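Local coordinates for protein intracellular serine protease (Bacillus licheniformis, PDB 4ZOQ) that is a subtilase-family lanthipeptide protease that cleaves peptide bonds in a sequence-specific manner, probably as a serine endopeptidase, at residues I38-P43 and I97-T102; L56-L61 and L247-K252; V199-S204 and G218-F223; G227-E232 and L271-S276; S313-G318 and E330-Q335. One frame throughout, in Å; residues are numbered along the deposited sequence.

Contact 1. Residues I38-P43 and I97-T102; sequences IERGHP and IAPDVT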
# COMPACT_ATOMS: atom_id res chain seq x y z
N ILE B 38 4.95 -21.07 12.92
CA ILE B 38 3.51 -21.31 12.86
C ILE B 38 3.06 -21.19 11.41
O ILE B 38 2.39 -22.06 10.88
CB ILE B 38 2.71 -20.31 13.73
CG1 ILE B 38 3.23 -20.26 15.18
CG2 ILE B 38 1.21 -20.62 13.68
CD1 ILE B 38 3.12 -21.58 15.89
N GLU B 39 3.42 -20.08 10.77
CA GLU B 39 3.11 -19.85 9.38
C GLU B 39 4.07 -18.79 8.87
O GLU B 39 3.99 -17.61 9.22
CB GLU B 39 1.64 -19.43 9.18
CG GLU B 39 1.29 -19.15 7.71
CD GLU B 39 1.55 -20.35 6.78
OE1 GLU B 39 2.45 -20.26 5.91
OE2 GLU B 39 0.87 -21.39 6.91
N ARG B 40 4.93 -19.22 7.96
CA ARG B 40 5.96 -18.36 7.43
C ARG B 40 5.49 -17.75 6.11
O ARG B 40 6.21 -16.94 5.52
CB ARG B 40 7.25 -19.17 7.25
CG ARG B 40 8.53 -18.41 7.48
CD ARG B 40 9.75 -19.36 7.62
NE ARG B 40 10.95 -18.60 7.96
CZ ARG B 40 11.65 -17.90 7.06
NH1 ARG B 40 11.28 -17.90 5.79
NH2 ARG B 40 12.72 -17.22 7.43
N GLY B 41 4.29 -18.15 5.66
CA GLY B 41 3.76 -17.69 4.38
C GLY B 41 4.00 -18.64 3.22
O GLY B 41 4.98 -19.41 3.21
N HIS B 42 3.11 -18.62 2.23
CA HIS B 42 3.25 -19.44 1.03
C HIS B 42 3.83 -18.65 -0.12
O HIS B 42 3.36 -17.57 -0.41
CB HIS B 42 1.91 -20.08 0.60
CG HIS B 42 1.39 -21.10 1.57
ND1 HIS B 42 0.22 -21.81 1.35
CD2 HIS B 42 1.84 -21.50 2.78
CE1 HIS B 42 -0.01 -22.61 2.37
NE2 HIS B 42 0.96 -22.44 3.25
N PRO B 43 4.85 -19.21 -0.79
CA PRO B 43 5.38 -18.56 -1.99
C PRO B 43 4.32 -18.28 -3.05
O PRO B 43 4.51 -17.35 -3.81
CB PRO B 43 6.40 -19.58 -2.51
CG PRO B 43 6.84 -20.32 -1.31
CD PRO B 43 5.66 -20.38 -0.39
N ILE B 97 7.20 -9.90 8.44
CA ILE B 97 6.07 -10.64 9.01
C ILE B 97 5.77 -11.95 8.27
O ILE B 97 5.51 -13.00 8.89
CB ILE B 97 4.79 -9.74 9.00
CG1 ILE B 97 4.88 -8.72 10.14
CG2 ILE B 97 3.54 -10.58 9.15
CD1 ILE B 97 4.10 -7.51 9.93
N ALA B 98 5.92 -11.92 6.95
CA ALA B 98 5.63 -13.06 6.10
C ALA B 98 6.76 -13.28 5.12
O ALA B 98 6.66 -12.87 3.96
CB ALA B 98 4.34 -12.84 5.35
N PRO B 99 7.85 -13.88 5.60
CA PRO B 99 9.07 -13.91 4.78
C PRO B 99 8.98 -14.76 3.52
O PRO B 99 9.77 -14.53 2.62
CB PRO B 99 10.14 -14.45 5.76
CG PRO B 99 9.40 -14.96 6.96
CD PRO B 99 8.08 -14.26 7.00
N ASP B 100 8.01 -15.65 3.42
CA ASP B 100 7.96 -16.53 2.26
C ASP B 100 6.86 -16.19 1.24
O ASP B 100 6.84 -16.81 0.17
CB ASP B 100 7.78 -17.98 2.72
CG ASP B 100 9.04 -18.54 3.34
OD1 ASP B 100 10.12 -18.08 2.93
OD2 ASP B 100 8.95 -19.40 4.26
N VAL B 101 5.98 -15.23 1.52
CA VAL B 101 4.98 -14.85 0.51
C VAL B 101 5.66 -14.14 -0.64
O VAL B 101 6.72 -13.53 -0.45
CB VAL B 101 3.86 -13.96 1.05
CG1 VAL B 101 2.97 -14.77 1.98
CG2 VAL B 101 4.42 -12.73 1.71
N THR B 102 5.08 -14.22 -1.83
CA THR B 102 5.74 -13.61 -2.97
C THR B 102 5.39 -12.12 -3.01
O THR B 102 4.28 -11.73 -2.65
CB THR B 102 5.34 -14.31 -4.30
OG1 THR B 102 5.89 -15.64 -4.32
CG2 THR B 102 5.86 -13.54 -5.50
O HOH W 1 5.58 -15.27 10.08
O HOH W 2 7.05 -21.40 4.45
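Arg40 reaches across to Pro99 and Asp100, which lie in a type I beta turn from Ala98 to Val101. The turn leads from helix 86-97 into strand 102-110 of the central subtilase sheet. The 38-43 loop leads into the neighbouring strand 46-51. The Arg40 chain is extended from CG to NE and crosses Pro99 at about a right angle. Pro99 CG sits over the centre of one guanidinium face of Arg40, 3.6 Å above the plane. Asp100 lies at the edge of the same group. Its carboxylate is turned 44° from the guanidinium plane. Arg40 NH1 makes a salt bridge to Asp100 OD1 at 3.1 Å and donates to Asp100 OD2 at 3.2 Å. It meets OD2 from above the carboxylate plane. Asp100 CG is anti to its own carbonyl carbon (chi1 -73°), which puts it 3.4 Å from Arg40 NH1. Tyr36 adds a cation-pi contact to Arg40. The backbones join where Asp100 N donates to Arg40 O at 3.1 Å. A CB on Gly41 would clash with Val101 CG1. One water donates to both Gly41 O and Asp100 OD2, 2.8 Å from the latter.

Contact 2. Residues L56-L61 and L247-K252; sequences LDHPDL and LTTYPK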
# COMPACT_ATOMS: atom_id res chain seq x y z
N LEU B 56 15.49 -5.27 -6.31
CA LEU B 56 15.24 -6.68 -6.67
C LEU B 56 16.25 -7.67 -6.10
O LEU B 56 15.95 -8.86 -5.98
CB LEU B 56 15.19 -6.81 -8.19
CG LEU B 56 14.09 -5.96 -8.84
CD1 LEU B 56 14.21 -5.97 -10.36
CD2 LEU B 56 12.74 -6.49 -8.42
N ASP B 57 17.45 -7.20 -5.82
CA ASP B 57 18.46 -8.14 -5.36
C ASP B 57 18.88 -7.88 -3.89
O ASP B 57 19.94 -8.34 -3.45
CB ASP B 57 19.67 -8.06 -6.30
CG ASP B 57 20.50 -9.33 -6.29
OD1 ASP B 57 19.90 -10.43 -6.19
OD2 ASP B 57 21.75 -9.23 -6.36
N HIS B 58 18.03 -7.19 -3.13
CA HIS B 58 18.26 -7.02 -1.70
C HIS B 58 18.30 -8.39 -1.04
O HIS B 58 17.43 -9.23 -1.30
CB HIS B 58 17.17 -6.13 -1.06
CG HIS B 58 17.49 -5.68 0.33
ND1 HIS B 58 17.47 -6.53 1.43
CD2 HIS B 58 17.87 -4.47 0.81
CE1 HIS B 58 17.81 -5.85 2.51
NE2 HIS B 58 18.05 -4.60 2.17
N PRO B 59 19.34 -8.65 -0.22
CA PRO B 59 19.55 -9.98 0.39
C PRO B 59 18.31 -10.52 1.08
O PRO B 59 18.01 -11.71 1.02
CB PRO B 59 20.66 -9.72 1.43
CG PRO B 59 21.33 -8.49 0.97
CD PRO B 59 20.30 -7.65 0.26
N ASP B 60 17.55 -9.62 1.71
CA ASP B 60 16.37 -10.05 2.44
C ASP B 60 15.15 -10.25 1.55
O ASP B 60 14.27 -11.03 1.89
CB ASP B 60 16.07 -9.04 3.54
CG ASP B 60 17.18 -8.95 4.56
OD1 ASP B 60 17.80 -10.00 4.86
OD2 ASP B 60 17.42 -7.84 5.07
N LEU B 61 15.11 -9.58 0.40
CA LEU B 61 13.89 -9.58 -0.41
C LEU B 61 13.98 -10.46 -1.66
O LEU B 61 12.96 -10.93 -2.15
CB LEU B 61 13.54 -8.14 -0.83
CG LEU B 61 13.51 -7.15 0.34
CD1 LEU B 61 13.21 -5.70 -0.11
CD2 LEU B 61 12.54 -7.62 1.44
N LEU B 247 13.05 -0.16 12.01
CA LEU B 247 14.01 -0.52 10.97
C LEU B 247 13.29 -0.86 9.66
O LEU B 247 12.22 -1.46 9.67
CB LEU B 247 14.91 -1.68 11.41
CG LEU B 247 16.25 -1.77 10.66
CD1 LEU B 247 17.09 -0.55 10.99
CD2 LEU B 247 17.03 -3.03 10.99
N THR B 248 13.90 -0.48 8.55
CA THR B 248 13.41 -0.81 7.21
C THR B 248 14.52 -1.41 6.36
O THR B 248 15.72 -1.10 6.52
CB THR B 248 12.90 0.46 6.48
OG1 THR B 248 13.98 1.41 6.36
CG2 THR B 248 11.78 1.10 7.24
N THR B 249 14.13 -2.24 5.41
CA THR B 249 15.06 -2.63 4.36
C THR B 249 15.15 -1.45 3.41
O THR B 249 14.14 -0.85 3.03
CB THR B 249 14.64 -3.90 3.63
OG1 THR B 249 13.26 -3.81 3.31
CG2 THR B 249 14.84 -5.12 4.51
N TYR B 250 16.38 -1.11 3.05
CA TYR B 250 16.66 0.06 2.23
C TYR B 250 17.57 -0.43 1.10
O TYR B 250 18.33 -1.39 1.31
CB TYR B 250 17.31 1.14 3.10
CG TYR B 250 17.20 2.54 2.54
CD1 TYR B 250 15.96 3.17 2.40
CD2 TYR B 250 18.35 3.26 2.21
CE1 TYR B 250 15.87 4.46 1.90
CE2 TYR B 250 18.27 4.55 1.72
CZ TYR B 250 17.03 5.14 1.57
OH TYR B 250 16.96 6.41 1.08
N PRO B 251 17.42 0.14 -0.12
CA PRO B 251 18.19 -0.36 -1.27
C PRO B 251 19.68 -0.48 -0.93
O PRO B 251 20.31 0.48 -0.51
CB PRO B 251 17.93 0.69 -2.35
CG PRO B 251 16.60 1.28 -2.00
CD PRO B 251 16.58 1.30 -0.48
N LYS B 252 20.22 -1.68 -1.09
CA LYS B 252 21.53 -1.97 -0.54
C LYS B 252 22.62 -1.11 -1.19
O LYS B 252 23.63 -0.79 -0.56
CB LYS B 252 21.85 -3.46 -0.71
CG LYS B 252 22.76 -3.74 -1.87
CD LYS B 252 22.76 -5.19 -2.30
CE LYS B 252 21.55 -5.52 -3.14
NZ LYS B 252 21.57 -6.98 -3.42
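The His58 ring packs against Thr249 and the carbonyl of Tyr250. His58 belongs to a His-Pro-Asp-Leu sequence in the loop after strand 46-51, a sequence familiar in subtilases. Thr249 ends strand 246-249 of a two-stranded antiparallel sheet. Thr249 CB sits over one face of the His58 ring, a CH-pi contact with CB 4.1 Å from the ring centroid. Thr249 CG2 is 3.7 Å from His58 CE1. Pro59 CD covers the opposite face, also offset toward the rim. At the ring edge, His58 CD2 is 3.2 Å from Tyr250 O. The ring is held within its own loop as well: Asp60 N donates to His58 ND1 at 3.1 Å, close to the ring plane. His58 NE2 is hydrogen-bonded to Gly268 O. His58 CG is anti to the backbone N (chi1 -168°), which carries it toward the strand. An alanine here would probably leave Asp60 N without this acceptor, Gly268 O without its ring partner, and a gap beside Thr249.

Further out, Asp60 OD2 bonds Tyr269 OH and Asp60 OD1 bonds Gly12 N. Within the same loop, Leu61 N donates to His58 O at 2.9 Å. Lys252 N bonds Asp55 OD2. The Lys252 amine forms a long salt bridge to Asp57, but its modelled place is doubtful. Leu61 also packs on helix 86-97, which begins with the predicted charge-relay His86. Thr249 OG1 bonds Thr88 O of that helix and lies 3.9 Å from Leu61 CD1.

Contact 3. Residues V199-S204 and G218-F223; sequences VVSVGS and GREIEF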
# COMPACT_ATOMS: atom_id res chain seq x y z
N VAL B 199 -11.40 -0.41 0.38
CA VAL B 199 -10.00 -0.19 0.69
C VAL B 199 -9.83 -0.08 2.22
O VAL B 199 -10.56 0.66 2.89
CB VAL B 199 -9.47 1.07 -0.00
CG1 VAL B 199 -8.08 1.38 0.48
CG2 VAL B 199 -9.53 0.93 -1.54
N VAL B 200 -8.90 -0.85 2.78
CA VAL B 200 -8.65 -0.87 4.22
C VAL B 200 -7.63 0.21 4.61
O VAL B 200 -6.43 0.07 4.33
CB VAL B 200 -8.13 -2.24 4.66
CG1 VAL B 200 -7.90 -2.28 6.17
CG2 VAL B 200 -9.11 -3.35 4.23
N SER B 201 -8.09 1.27 5.26
CA SER B 201 -7.21 2.37 5.61
C SER B 201 -6.43 2.09 6.93
O SER B 201 -7.04 1.78 7.95
CB SER B 201 -8.01 3.66 5.73
OG SER B 201 -7.17 4.75 5.98
N VAL B 202 -5.10 2.18 6.89
CA VAL B 202 -4.26 1.79 8.03
C VAL B 202 -3.42 2.96 8.59
O VAL B 202 -2.65 3.59 7.85
CB VAL B 202 -3.30 0.62 7.64
CG1 VAL B 202 -2.44 0.18 8.81
CG2 VAL B 202 -4.07 -0.57 7.06
N GLY B 203 -3.58 3.22 9.89
CA GLY B 203 -2.81 4.23 10.60
C GLY B 203 -1.61 3.65 11.33
O GLY B 203 -1.38 2.44 11.31
N SER B 204 -0.86 4.50 12.00
CA SER B 204 0.39 4.08 12.59
C SER B 204 0.41 4.31 14.11
O SER B 204 0.09 5.40 14.54
CB SER B 204 1.56 4.82 11.94
OG SER B 204 2.77 4.58 12.66
N GLY B 218 -9.83 9.34 11.54
CA GLY B 218 -11.13 9.47 10.91
C GLY B 218 -11.91 8.17 10.93
O GLY B 218 -11.37 7.13 11.29
N ARG B 219 -13.18 8.23 10.53
CA ARG B 219 -14.03 7.06 10.53
C ARG B 219 -13.54 6.00 9.56
O ARG B 219 -13.90 4.84 9.70
CB ARG B 219 -15.47 7.46 10.19
CG ARG B 219 -16.06 8.44 11.20
CD ARG B 219 -17.52 8.76 10.94
NE ARG B 219 -17.80 10.11 11.41
CZ ARG B 219 -17.71 11.20 10.67
NH1 ARG B 219 -17.44 11.12 9.38
NH2 ARG B 219 -17.95 12.38 11.21
N GLU B 220 -12.74 6.41 8.57
CA GLU B 220 -12.20 5.49 7.56
C GLU B 220 -11.10 4.59 8.10
O GLU B 220 -10.89 3.53 7.54
CB GLU B 220 -11.65 6.26 6.35
CG GLU B 220 -10.32 6.94 6.58
CD GLU B 220 -9.72 7.54 5.31
OE1 GLU B 220 -10.41 8.38 4.67
OE2 GLU B 220 -8.57 7.17 4.94
N ILE B 221 -10.41 5.00 9.17
CA ILE B 221 -9.34 4.19 9.74
C ILE B 221 -9.91 2.85 10.20
O ILE B 221 -10.89 2.84 10.96
CB ILE B 221 -8.69 4.82 10.95
CG1 ILE B 221 -8.27 6.27 10.71
CG2 ILE B 221 -7.52 3.94 11.43
CD1 ILE B 221 -7.17 6.46 9.74
N GLU B 222 -9.33 1.74 9.74
CA GLU B 222 -9.83 0.43 10.14
C GLU B 222 -8.90 -0.29 11.07
O GLU B 222 -9.35 -1.04 11.94
CB GLU B 222 -10.08 -0.48 8.94
CG GLU B 222 -11.31 -0.09 8.18
CD GLU B 222 -11.82 -1.21 7.34
OE1 GLU B 222 -12.02 -2.30 7.92
OE2 GLU B 222 -11.98 -1.01 6.12
N PHE B 223 -7.61 -0.10 10.83
CA PHE B 223 -6.60 -0.74 11.64
C PHE B 223 -5.42 0.19 11.85
O PHE B 223 -5.25 1.19 11.18
CB PHE B 223 -6.08 -2.02 11.02
CG PHE B 223 -7.10 -3.07 10.83
CD1 PHE B 223 -7.57 -3.81 11.91
CD2 PHE B 223 -7.56 -3.38 9.55
CE1 PHE B 223 -8.49 -4.80 11.73
CE2 PHE B 223 -8.48 -4.38 9.36
CZ PHE B 223 -8.96 -5.10 10.45
O HOH W 3 -12.56 -1.17 3.63
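Ser201 O accepts from two successive N-H groups of the partner segment, those of Glu222 and Phe223. The bonds join strands 200-205 and 221-226, parallel neighbours at one edge of the central alpha/beta sheet of the subtilase fold. Glu222 N to Ser201 O is short and nearly straight, 2.9 Å at 175°, with the donor in the carbonyl plane. Phe223 N to the same Ser201 O is weak at 3.5 Å. The next link runs the other way: Gly203 N donates to Phe223 O at 2.9 Å. Val202 CA adds a CA-H...O contact to Phe223 O. On the other side of strand 200-205, the backbone of Val200 and Val202 is bonded to residues in and just after strand 168-172.

Two carboxylates also take part. Glu220 OE2 accepts a hydrogen bond from Ser201 OG at 3.0 Å, through its anti lone pair, and is also bonded to Ser194 OG. Ser201 OG is anti to its backbone N (chi1 -176°), which turns it to this oxygen. Glu222 sends its two oxygens to different partners. OE1 bonds His307 NE2. OE2 accepts from a water at 2.6 Å, and that water also donates weakly to Val199 O. The Gly218-Ile221 segment is a type I turn, closed by Ile221 N to Gly218 O at 3.2 Å. Lys322 NZ bonds Ile221 O. The apolar contact is between Val200 and the Phe223 ring: Val200 CG1 meets the ring edge in its plane, 3.6 Å from Phe223 CD2.

Contact 4. Residues G227-E232 and L271-S276; sequences GGYLGE and LSYGTS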
# COMPACT_ATOMS: atom_id res chain seq x y z
N GLY B 227 4.19 1.79 13.27
CA GLY B 227 5.02 2.52 12.33
C GLY B 227 5.95 3.54 12.99
O GLY B 227 6.64 4.27 12.29
N GLY B 228 5.88 3.69 14.32
CA GLY B 228 6.90 4.46 15.02
C GLY B 228 6.88 5.95 14.77
O GLY B 228 6.00 6.47 14.07
N TYR B 229 7.80 6.65 15.42
CA TYR B 229 8.02 8.05 15.10
C TYR B 229 9.39 8.46 15.63
O TYR B 229 10.14 7.64 16.16
CB TYR B 229 6.91 8.95 15.63
CG TYR B 229 6.99 10.39 15.13
CD1 TYR B 229 7.19 10.68 13.77
CD2 TYR B 229 6.80 11.47 16.00
CE1 TYR B 229 7.23 12.01 13.31
CE2 TYR B 229 6.82 12.77 15.55
CZ TYR B 229 7.05 13.05 14.20
OH TYR B 229 7.07 14.36 13.79
N LEU B 230 9.72 9.73 15.45
CA LEU B 230 10.99 10.26 15.87
C LEU B 230 11.05 10.29 17.40
O LEU B 230 12.13 10.15 17.99
CB LEU B 230 11.19 11.66 15.30
CG LEU B 230 11.32 11.78 13.78
CD1 LEU B 230 11.00 13.19 13.32
CD2 LEU B 230 12.73 11.37 13.36
N GLY B 231 9.89 10.40 18.05
CA GLY B 231 9.83 10.39 19.51
C GLY B 231 8.39 10.51 19.92
O GLY B 231 7.58 10.97 19.12
N GLU B 232 8.05 10.18 21.17
CA GLU B 232 6.65 10.26 21.61
C GLU B 232 6.18 11.69 21.66
O GLU B 232 5.00 11.97 21.42
CB GLU B 232 6.47 9.68 23.01
CG GLU B 232 6.37 8.19 23.09
CD GLU B 232 5.01 7.66 22.72
OE1 GLU B 232 3.98 8.37 22.89
OE2 GLU B 232 4.96 6.48 22.33
N LEU B 271 16.55 3.53 9.44
CA LEU B 271 15.61 3.85 10.49
C LEU B 271 14.61 4.84 9.92
O LEU B 271 14.98 5.85 9.31
CB LEU B 271 16.38 4.43 11.67
CG LEU B 271 16.10 3.87 13.05
CD1 LEU B 271 16.11 2.34 13.04
CD2 LEU B 271 17.20 4.40 13.94
N SER B 272 13.33 4.57 10.13
CA SER B 272 12.30 5.39 9.52
C SER B 272 10.99 5.30 10.32
O SER B 272 10.96 4.75 11.42
CB SER B 272 12.09 4.91 8.07
OG SER B 272 11.28 5.80 7.31
N TYR B 273 9.92 5.84 9.73
CA TYR B 273 8.59 5.83 10.35
C TYR B 273 7.52 6.13 9.29
O TYR B 273 7.83 6.67 8.24
CB TYR B 273 8.54 6.83 11.52
CG TYR B 273 8.49 8.29 11.09
CD1 TYR B 273 7.31 8.88 10.66
CD2 TYR B 273 9.65 9.08 11.11
CE1 TYR B 273 7.26 10.22 10.26
CE2 TYR B 273 9.62 10.42 10.72
CZ TYR B 273 8.42 10.99 10.29
OH TYR B 273 8.39 12.32 9.92
N GLY B 274 6.26 5.86 9.61
CA GLY B 274 5.15 6.29 8.76
C GLY B 274 4.04 5.26 8.56
O GLY B 274 4.23 4.03 8.77
N THR B 275 2.86 5.78 8.18
CA THR B 275 1.73 4.93 7.84
C THR B 275 2.10 4.06 6.62
O THR B 275 1.55 2.97 6.42
CB THR B 275 0.42 5.72 7.53
OG1 THR B 275 0.66 6.70 6.52
CG2 THR B 275 -0.15 6.41 8.77
N SER B 276 3.03 4.52 5.81
CA SER B 276 3.43 3.70 4.66
C SER B 276 4.15 2.43 5.12
O SER B 276 4.34 1.50 4.36
CB SER B 276 4.34 4.50 3.73
OG SER B 276 5.61 4.73 4.33
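Tyr273 CG lies between its backbone N and carbonyl carbon (chi1 74°), the crowded position, while Tyr229 CG is anti to its backbone N (chi1 -171°). These torsions help set the two side chains side by side, pointing the same way. The rings form a T-shaped (edge-to-face) pair, with centroids 4.7 Å apart and planes at 88°. Tyr229 CD1 sits 3.4 Å above the Tyr273 plane, over the ring centre. Tyr229 CE1 is 3.4 Å from Tyr273 CZ. Leu230 CG adds an apolar contact with Tyr273 CE2 at 3.8 Å. An alanine in place of Tyr273 would probably leave the Tyr229 edge without its facing ring and open a gap beside Leu230.

Tyr273 directly precedes the Gly-Thr-Ser motif of subtilases, whose Ser276 is the predicted charge-relay serine at the start of helix 275-297. Gly274 N of that motif donates to Gly227 O at 3.1 Å. A CB on Gly227 would clash with Gly274 O. Tyr273 CB also rests 3.6 Å from Gly228 O, which is hydrogen-bonded to Tyr214 OH and Ser212 OG. Tyr214 meets both tyrosine rings. Tyr229 OH is hydrogen-bonded to Asp235 OD1.

Contact 5. Residues S313-G318 and E330-Q335; sequences SALDLG and EVRAYQ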
# COMPACT_ATOMS: atom_id res chain seq x y z
N SER B 313 -8.82 -10.16 15.90
CA SER B 313 -7.55 -10.35 16.59
C SER B 313 -6.85 -9.02 16.95
O SER B 313 -5.80 -9.02 17.59
CB SER B 313 -6.62 -11.24 15.77
OG SER B 313 -6.38 -10.72 14.48
N ALA B 314 -7.40 -7.92 16.48
CA ALA B 314 -6.77 -6.63 16.71
C ALA B 314 -6.85 -6.21 18.18
O ALA B 314 -7.82 -6.46 18.86
CB ALA B 314 -7.42 -5.55 15.83
N LEU B 315 -5.81 -5.54 18.66
CA LEU B 315 -5.86 -4.98 19.98
C LEU B 315 -6.68 -3.70 20.02
O LEU B 315 -6.30 -2.69 19.42
CB LEU B 315 -4.44 -4.71 20.50
CG LEU B 315 -4.34 -4.10 21.90
CD1 LEU B 315 -4.96 -5.07 22.91
CD2 LEU B 315 -2.87 -3.86 22.22
N ASP B 316 -7.80 -3.73 20.76
CA ASP B 316 -8.69 -2.59 20.92
C ASP B 316 -8.07 -1.54 21.84
O ASP B 316 -7.93 -1.75 23.05
CB ASP B 316 -10.04 -3.04 21.45
CG ASP B 316 -11.05 -1.88 21.57
OD1 ASP B 316 -10.68 -0.70 21.40
OD2 ASP B 316 -12.24 -2.17 21.80
N LEU B 317 -7.60 -0.46 21.23
CA LEU B 317 -6.97 0.66 21.90
C LEU B 317 -7.92 1.87 21.92
O LEU B 317 -8.97 1.86 21.25
CB LEU B 317 -5.64 1.01 21.19
CG LEU B 317 -4.57 -0.11 21.22
CD1 LEU B 317 -3.47 0.07 20.15
CD2 LEU B 317 -3.94 -0.26 22.60
N GLY B 318 -7.59 2.89 22.71
CA GLY B 318 -8.41 4.09 22.78
C GLY B 318 -9.84 3.83 23.25
O GLY B 318 -10.05 2.95 24.09
N GLU B 330 -5.04 -2.24 16.87
CA GLU B 330 -3.74 -2.65 16.37
C GLU B 330 -3.69 -4.10 15.96
O GLU B 330 -4.05 -5.00 16.75
CB GLU B 330 -2.67 -2.41 17.42
CG GLU B 330 -1.26 -2.74 16.94
CD GLU B 330 -0.26 -2.39 18.01
OE1 GLU B 330 -0.68 -1.72 18.97
OE2 GLU B 330 0.94 -2.72 17.90
N VAL B 331 -3.34 -4.31 14.70
CA VAL B 331 -3.12 -5.64 14.16
C VAL B 331 -1.90 -6.33 14.78
O VAL B 331 -0.85 -5.74 14.92
CB VAL B 331 -2.95 -5.60 12.61
CG1 VAL B 331 -2.41 -6.94 12.07
CG2 VAL B 331 -4.27 -5.24 11.97
N ARG B 332 -2.06 -7.59 15.15
CA ARG B 332 -0.94 -8.40 15.66
C ARG B 332 -0.98 -9.75 14.97
O ARG B 332 -1.92 -10.54 15.18
CB ARG B 332 -1.01 -8.57 17.18
CG ARG B 332 -0.80 -7.26 17.96
CD ARG B 332 -1.12 -7.50 19.43
NE ARG B 332 -2.52 -7.93 19.56
CZ ARG B 332 -3.13 -8.23 20.71
NH1 ARG B 332 -2.45 -8.17 21.85
NH2 ARG B 332 -4.42 -8.60 20.70
N ALA B 333 0.02 -10.01 14.13
CA ALA B 333 0.02 -11.23 13.32
C ALA B 333 -0.10 -12.51 14.15
O ALA B 333 -0.87 -13.39 13.78
CB ALA B 333 1.29 -11.28 12.47
N TYR B 334 0.62 -12.61 15.28
CA TYR B 334 0.55 -13.86 16.07
C TYR B 334 -0.84 -14.06 16.65
O TYR B 334 -1.29 -15.18 16.78
CB TYR B 334 1.60 -13.88 17.19
CG TYR B 334 1.26 -13.02 18.38
CD1 TYR B 334 1.65 -11.68 18.42
CD2 TYR B 334 0.56 -13.55 19.47
CE1 TYR B 334 1.34 -10.88 19.50
CE2 TYR B 334 0.25 -12.78 20.56
CZ TYR B 334 0.65 -11.43 20.57
OH TYR B 334 0.35 -10.63 21.65
N GLN B 335 -1.52 -12.97 16.99
CA GLN B 335 -2.87 -13.07 17.51
C GLN B 335 -3.81 -13.52 16.40
O GLN B 335 -4.72 -14.30 16.63
CB GLN B 335 -3.37 -11.74 18.06
CG GLN B 335 -2.82 -11.35 19.40
CD GLN B 335 -3.16 -12.32 20.51
OE1 GLN B 335 -3.97 -13.25 20.35
NE2 GLN B 335 -2.59 -12.06 21.70
O HOH W 4 -4.90 -8.22 14.27
O HOH W 5 -3.90 -7.43 17.59
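Leu315 and Glu330 pair through their backbones as an antiparallel hydrogen-bonded pair, a single bridge. Leu315 N donates to Glu330 O at 2.7 Å, and Glu330 N donates to Leu315 O at 2.9 Å. Ala314 CA adds a CA-H...O contact to Glu330 O.

Water joins the segments at two further points. One water donates to Ser313 O and Glu330 O and accepts from Arg332 NE, so it ties three groups together. A second donates to Ser313 OG at 2.9 Å and accepts from Arg332 N. Ser313 OG is also bonded to Ile309 O of helix 303-313. Together these bonds close the loop between helix 303-313 and helix 333-338, the C-terminal helices of this subtilase chain. Arg332 is the N-cap residue of the second helix.

The side-chain bond is slight: Arg332 NH2 to Ser313 O is weak at 3.4 Å, with Ser313 O at the guanidinium edge, in its plane. The Arg332 chain bends at chi3 (-61°), which places NE near the bridging water. The Arg332 guanidinium lies between two aliphatic carbons. Leu315 CB lies 3.7 Å above the plane, over the centre. Gln335 CG lies over the opposite face, offset toward the rim.

Apolar packing is limited. Val331 turns away from the 313-318 segment, onto Phe223 and helix 275-297. Leu317 CD1 rests 3.8 Å from Glu330 CB, and Ser313 CB lies 4.0 Å from Gln335 CB.

In the fold
Contact 3 is the most buried of the five and is mainly a strand pairing in the central sheet. Contacts 1, 2, 4 and 5 are only partly buried. Contact 1 relies on a salt bridge between loops that enter adjacent strands, and contact 5 on a backbone bridge and water between C-terminal helices. Contacts 2 and 4 are ring-based, and both reach the sheet of strands 246-249 and 269-272, where Leu247 packs on Leu271. They also lie nearest the predicted charge relay. Contact 3 touches contact 4 through Ser204 and Thr275, and contact 5 through Phe223 and Val331. Contacts 1 and 5 meet at Ile97 and Ala333.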